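Local coordinates for nitrate regulatory protein (Klebsiella oxytoca, PDB 4AKK) that senses nitrate and nitrite and binds the leader RNA of the nasF operon to bring about transcription antitermination, at residues 60-65 with 171-176; 107-112 with 164-169. All coordinates share one frame; numbering follows the deposited sequence.

Contacts 1 and 2 lie side by side in the helical nitrate-sensing (NIT) part of the chain, with their centres about 9 Å apart. Both are buried and apolar. Each pairs a segment from helix 56-85 or helix 92-117 with one from the region of helices 152-167 and 169-173, and contact 2 falls within the stretch of chain that contact 1 spans. L62 joins them directly. Its CD2 serves contact 1, while its CD1 lies 4.1 Å from CE1 of F109, the ring of contact 2. CD1 of L62 also sits 4.0 Å from CB of A112. Q65 adds a second link through its packing on R108 and A112.

Contact 1: residues 60-65 with 171-176; sequences GTLAGQ and PQLNDS
L173 reaches across to helix 56-85 and sets its two methyl groups against two neighbouring residues. CD1 meets CB of A63 at 4.1 Å. CD2 meets CD2 of L62, also at 4.1 Å. The fork of the leucine therefore spans L62 and A63. The two leucine side chains meet at a slant, methyl to methyl, and each sends its CB toward the other segment. With CG anti to the backbone N (chi1 -180°), L62 can offer CD2 to CD2 of L173. CD1 of L173 also comes within 4.2 Å of the backbone N of A63, so it rests against the helix backbone as well as the methyl group.

The setting is the all-helical nitrate-sensing region. Here the short helix 169-173 packs against helix 56-85, with L124 of helix 122-134 also touching L173. M186 of helix 180-212 packs on A63, and L113 of helix 92-117 packs on L62.

Beyond this apolar meeting, residues 171-176 also hold polar bonds of their own. Q172 NE2 donates to OD2 of D175 over 2.8 Å. The bond is nearly straight at 174° and lies in the amide plane of Q172. It reaches OD2 on the anti side, somewhat out of the carboxylate plane. S176 OG donates to OD1 of D175 at 3.1 Å, nearly in line with the C-O bond. OD2 of D175 is also hydrogen-bonded to OG of S121, outside the two segments.

Contact 2: residues 107-112 with 164-169; sequences TRFYAA and RHLLNI
F109 of helix 92-117 points into the helical bundle of the nitrate-sensing (NIT) region and meets L166, near the end of helix 152-167, and I169 of the following helix 169-173. All three residues are buried. The helices stand well apart: the nearest CA atoms, those of F109 and L166, are 10.2 Å from each other. Side chains bridge this space.

The polar bonds run within a segment or to residues outside the two. Backbone bonds include A111 N to O of T107 at 3.0 Å and N168 N to O of R164 at 2.9 Å. The amide of I169 instead reaches O of L166, three residues back, at 3.1 Å. OD1 of N168 accepts a hydrogen bond from NE2 of Q351.

Neighbouring parts of the fold add apolar contacts. I66 of helix 56-85 and L135 touch F109. L69 and L73 of helix 56-85 pack on L166, and A131 of helix 122-134 packs on both L166 and I169. F109 and L166 thus share helix 56-85 as a neighbour.

The aromatic-aliphatic contacts carry the pairing. CZ of F109 lies 3.7 Å from CD2 of L166. The same methyl is 4.1 Å from CE1 of F109, so it sits by the outer end of the ring. Its approach to the ring is oblique. CG of F109 is anti to the backbone N (chi1 168°), and this extends the ring toward the other helix. CB of L166 does not aim at F109, but CD2 at the end of its chain reaches the ring. I169 approaches F109 from the opposite direction, and its CD1 lies at the ring edge, near the ring plane, 4.2 Å from CZ of F109.

Contact 1: residues 60-65 with 171-176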
loop_
_atom_site.group_PDB
_atom_site.type_symbol
_atom_site.label_atom_id
_atom_site.label_comp_id
_atom_site.label_asym_id
_atom_site.label_seq_id
_atom_site.Cartn_x
_atom_site.Cartn_y
_atom_site.Cartn_z
ATOM N N GLY A 60 -16.949 14.665 -8.598
ATOM C CA GLY A 60 -16.125 15.855 -8.497
ATOM C C GLY A 60 -16.718 16.890 -7.559
ATOM O O GLY A 60 -16.004 17.541 -6.789
ATOM N N THR A 61 -18.034 17.045 -7.623
ATOM C CA THR A 61 -18.726 18.006 -6.775
ATOM C C THR A 61 -18.649 17.587 -5.312
ATOM O O THR A 61 -18.338 18.395 -4.441
ATOM C CB THR A 61 -20.213 18.151 -7.173
ATOM O OG1 THR A 61 -20.303 18.547 -8.546
ATOM C CG2 THR A 61 -20.905 19.196 -6.305
ATOM N N LEU A 62 -18.953 16.321 -5.049
ATOM C CA LEU A 62 -18.887 15.791 -3.694
ATOM C C LEU A 62 -17.499 16.016 -3.090
ATOM O O LEU A 62 -17.378 16.446 -1.946
ATOM C CB LEU A 62 -19.246 14.303 -3.669
ATOM C CG LEU A 62 -19.198 13.685 -2.272
ATOM C CD1 LEU A 62 -20.081 14.465 -1.297
ATOM C CD2 LEU A 62 -19.592 12.207 -2.313
ATOM N N ALA A 63 -16.458 15.738 -3.870
ATOM C CA ALA A 63 -15.092 15.980 -3.418
ATOM C C ALA A 63 -14.867 17.451 -3.061
ATOM O O ALA A 63 -14.233 17.762 -2.060
ATOM C CB ALA A 63 -14.101 15.532 -4.468
ATOM N N GLY A 64 -15.395 18.349 -3.886
ATOM C CA GLY A 64 -15.274 19.769 -3.636
ATOM C C GLY A 64 -16.010 20.235 -2.393
ATOM O O GLY A 64 -15.497 21.065 -1.646
ATOM N N GLN A 65 -17.217 19.714 -2.180
ATOM C CA GLN A 65 -17.990 20.026 -0.980
ATOM C C GLN A 65 -17.357 19.450 0.289
ATOM O O GLN A 65 -17.449 20.049 1.357
ATOM C CB GLN A 65 -19.440 19.551 -1.114
ATOM C CG GLN A 65 -20.225 20.314 -2.189
ATOM C CD GLN A 65 -20.107 21.836 -2.040
ATOM O OE1 GLN A 65 -20.229 22.315 -0.813
ATOM N NE2 GLN A 65 -19.895 22.559 -3.013
ATOM N N PRO A 171 -10.687 9.079 -0.925
ATOM C CA PRO A 171 -10.004 7.965 -1.594
ATOM C C PRO A 171 -10.987 6.874 -2.005
ATOM O O PRO A 171 -10.794 6.189 -3.007
ATOM C CB PRO A 171 -9.058 7.422 -0.512
ATOM C CG PRO A 171 -8.948 8.521 0.509
ATOM C CD PRO A 171 -10.267 9.221 0.481
ATOM N N GLN A 172 -12.038 6.706 -1.220
ATOM C CA GLN A 172 -13.046 5.707 -1.533
ATOM C C GLN A 172 -13.778 6.094 -2.810
ATOM O O GLN A 172 -14.256 5.239 -3.549
ATOM C CB GLN A 172 -14.052 5.584 -0.391
ATOM C CG GLN A 172 -14.802 4.278 -0.427
ATOM C CD GLN A 172 -13.896 3.129 -0.101
ATOM O OE1 GLN A 172 -13.181 3.165 0.903
ATOM N NE2 GLN A 172 -13.906 2.100 -0.946
ATOM N N LEU A 173 -13.864 7.397 -3.056
ATOM C CA LEU A 173 -14.460 7.908 -4.283
ATOM C C LEU A 173 -13.827 7.310 -5.536
ATOM O O LEU A 173 -14.507 7.133 -6.544
ATOM C CB LEU A 173 -14.373 9.437 -4.336
ATOM C CG LEU A 173 -15.461 10.192 -3.579
ATOM C CD1 LEU A 173 -15.408 11.672 -3.920
ATOM C CD2 LEU A 173 -16.820 9.614 -3.913
ATOM N N ASN A 174 -12.533 6.995 -5.471
ATOM C CA ASN A 174 -11.831 6.359 -6.594
ATOM C C ASN A 174 -12.257 4.928 -6.951
ATOM O O ASN A 174 -12.024 4.472 -8.074
ATOM C CB ASN A 174 -10.318 6.400 -6.378
ATOM C CG ASN A 174 -9.672 7.610 -7.024
ATOM O OD1 ASN A 174 -10.312 8.332 -7.791
ATOM N ND2 ASN A 174 -8.395 7.828 -6.734
ATOM N N ASP A 175 -12.869 4.216 -6.011
ATOM C CA ASP A 175 -13.285 2.835 -6.267
ATOM C C ASP A 175 -14.393 2.756 -7.324
ATOM O O ASP A 175 -14.811 1.668 -7.731
ATOM C CB ASP A 175 -13.692 2.106 -4.964
ATOM C CG ASP A 175 -15.100 2.480 -4.471
ATOM O OD1 ASP A 175 -15.884 3.066 -5.249
ATOM O OD2 ASP A 175 -15.429 2.175 -3.297
ATOM N N SER A 176 -14.873 3.914 -7.757
ATOM C CA SER A 176 -15.894 3.961 -8.792
ATOM C C SER A 176 -15.518 4.955 -9.876
ATOM O O SER A 176 -16.375 5.433 -10.626
ATOM C CB SER A 176 -17.258 4.302 -8.198
ATOM O OG SER A 176 -17.856 3.145 -7.633
#

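Contact 2: residues 107-112 with 164-169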
loop_
_atom_site.group_PDB
_atom_site.type_symbol
_atom_site.label_atom_id
_atom_site.label_comp_id
_atom_site.label_asym_id
_atom_site.label_seq_id
_atom_site.Cartn_x
_atom_site.Cartn_y
_atom_site.Cartn_z
ATOM N N THR A 107 -25.063 21.896 4.713
ATOM C CA THR A 107 -26.191 21.889 3.800
ATOM C C THR A 107 -25.760 21.508 2.390
ATOM O O THR A 107 -26.366 20.644 1.764
ATOM C CB THR A 107 -26.841 23.279 3.753
ATOM O OG1 THR A 107 -27.253 23.641 5.074
ATOM C CG2 THR A 107 -28.044 23.292 2.810
ATOM N N ARG A 108 -24.719 22.168 1.892
ATOM C CA ARG A 108 -24.203 21.874 0.564
ATOM C C ARG A 108 -23.650 20.446 0.486
ATOM O O ARG A 108 -23.806 19.770 -0.529
ATOM C CB ARG A 108 -23.111 22.867 0.186
ATOM C CG ARG A 108 -23.593 24.310 -0.036
ATOM C CD ARG A 108 -22.400 25.263 -0.086
ATOM N NE ARG A 108 -22.714 26.546 -0.707
ATOM C CZ ARG A 108 -22.470 26.833 -1.986
ATOM N NH1 ARG A 108 -21.911 25.925 -2.780
ATOM N NH2 ARG A 108 -22.785 28.027 -2.473
ATOM N N PHE A 109 -22.999 19.998 1.557
ATOM C CA PHE A 109 -22.442 18.643 1.625
ATOM C C PHE A 109 -23.551 17.600 1.560
ATOM O O PHE A 109 -23.458 16.620 0.811
ATOM C CB PHE A 109 -21.632 18.466 2.914
ATOM C CG PHE A 109 -21.253 17.031 3.221
ATOM C CD1 PHE A 109 -20.287 16.370 2.465
ATOM C CD2 PHE A 109 -21.841 16.357 4.279
ATOM C CE1 PHE A 109 -19.927 15.056 2.751
ATOM C CE2 PHE A 109 -21.492 15.033 4.575
ATOM C CZ PHE A 109 -20.532 14.385 3.812
ATOM N N TYR A 110 -24.594 17.814 2.361
ATOM C CA TYR A 110 -25.730 16.894 2.416
ATOM C C TYR A 110 -26.436 16.843 1.058
ATOM O O TYR A 110 -26.928 15.792 0.639
ATOM C CB TYR A 110 -26.710 17.301 3.524
ATOM C CG TYR A 110 -26.275 16.930 4.939
ATOM C CD1 TYR A 110 -25.721 15.690 5.211
ATOM C CD2 TYR A 110 -26.442 17.815 6.000
ATOM C CE1 TYR A 110 -25.331 15.342 6.490
ATOM C CE2 TYR A 110 -26.054 17.474 7.288
ATOM C CZ TYR A 110 -25.501 16.234 7.524
ATOM O OH TYR A 110 -25.111 15.873 8.793
ATOM N N ALA A 111 -26.471 17.983 0.370
ATOM C CA ALA A 111 -27.051 18.058 -0.967
ATOM C C ALA A 111 -26.225 17.248 -1.967
ATOM O O ALA A 111 -26.772 16.457 -2.744
ATOM C CB ALA A 111 -27.161 19.506 -1.419
ATOM N N ALA A 112 -24.908 17.445 -1.943
ATOM C CA ALA A 112 -24.015 16.715 -2.840
ATOM C C ALA A 112 -24.069 15.201 -2.610
ATOM O O ALA A 112 -23.664 14.428 -3.477
ATOM C CB ALA A 112 -22.589 17.227 -2.722
ATOM N N ARG A 164 -11.433 13.749 9.893
ATOM C CA ARG A 164 -10.796 12.548 9.360
ATOM C C ARG A 164 -11.766 11.613 8.625
ATOM O O ARG A 164 -11.427 11.040 7.584
ATOM C CB ARG A 164 -10.089 11.787 10.486
ATOM C CG ARG A 164 -9.599 10.391 10.083
ATOM C CD ARG A 164 -8.684 9.809 11.145
ATOM N NE ARG A 164 -9.302 9.869 12.462
ATOM C CZ ARG A 164 -10.042 8.895 12.982
ATOM N NH1 ARG A 164 -10.241 7.769 12.299
ATOM N NH2 ARG A 164 -10.568 9.044 14.191
ATOM N N HIS A 165 -12.965 11.445 9.170
ATOM C CA HIS A 165 -13.977 10.621 8.513
ATOM C C HIS A 165 -14.513 11.257 7.234
ATOM O O HIS A 165 -14.895 10.556 6.306
ATOM C CB HIS A 165 -15.114 10.294 9.470
ATOM C CG HIS A 165 -14.688 9.421 10.604
ATOM N ND1 HIS A 165 -14.045 8.231 10.613
ATOM C CD2 HIS A 165 -14.867 9.769 11.925
ATOM C CE1 HIS A 165 -13.866 7.878 11.926
ATOM N NE2 HIS A 165 -14.372 8.821 12.698
ATOM N N LEU A 166 -14.521 12.582 7.183
ATOM C CA LEU A 166 -14.949 13.282 5.978
ATOM C C LEU A 166 -13.913 13.055 4.898
ATOM O O LEU A 166 -14.253 12.717 3.773
ATOM C CB LEU A 166 -15.123 14.779 6.244
ATOM C CG LEU A 166 -16.406 15.132 6.989
ATOM C CD1 LEU A 166 -16.372 16.578 7.454
ATOM C CD2 LEU A 166 -17.623 14.859 6.096
ATOM N N LEU A 167 -12.648 13.228 5.265
ATOM C CA LEU A 167 -11.526 13.015 4.361
ATOM C C LEU A 167 -11.429 11.584 3.843
ATOM O O LEU A 167 -11.054 11.374 2.693
ATOM C CB LEU A 167 -10.207 13.396 5.045
ATOM C CG LEU A 167 -9.964 14.886 5.264
ATOM C CD1 LEU A 167 -8.590 15.118 5.878
ATOM C CD2 LEU A 167 -10.101 15.653 3.961
ATOM N N ASN A 168 -11.766 10.611 4.689
ATOM C CA ASN A 168 -11.728 9.203 4.309
ATOM C C ASN A 168 -12.743 8.869 3.224
ATOM O O ASN A 168 -12.667 7.813 2.603
ATOM C CB ASN A 168 -11.956 8.271 5.520
ATOM C CG ASN A 168 -10.801 8.289 6.517
ATOM O OD1 ASN A 168 -9.709 8.757 6.213
ATOM N ND2 ASN A 168 -11.052 7.774 7.722
ATOM N N ILE A 169 -13.706 9.751 2.993
ATOM C CA ILE A 169 -14.626 9.504 1.892
ATOM C C ILE A 169 -13.896 9.617 0.551
ATOM O O ILE A 169 -14.179 8.872 -0.374
ATOM C CB ILE A 169 -15.813 10.472 1.889
ATOM C CG1 ILE A 169 -16.676 10.283 3.142
ATOM C CG2 ILE A 169 -16.626 10.287 0.602
ATOM C CD1 ILE A 169 -17.744 11.350 3.315
#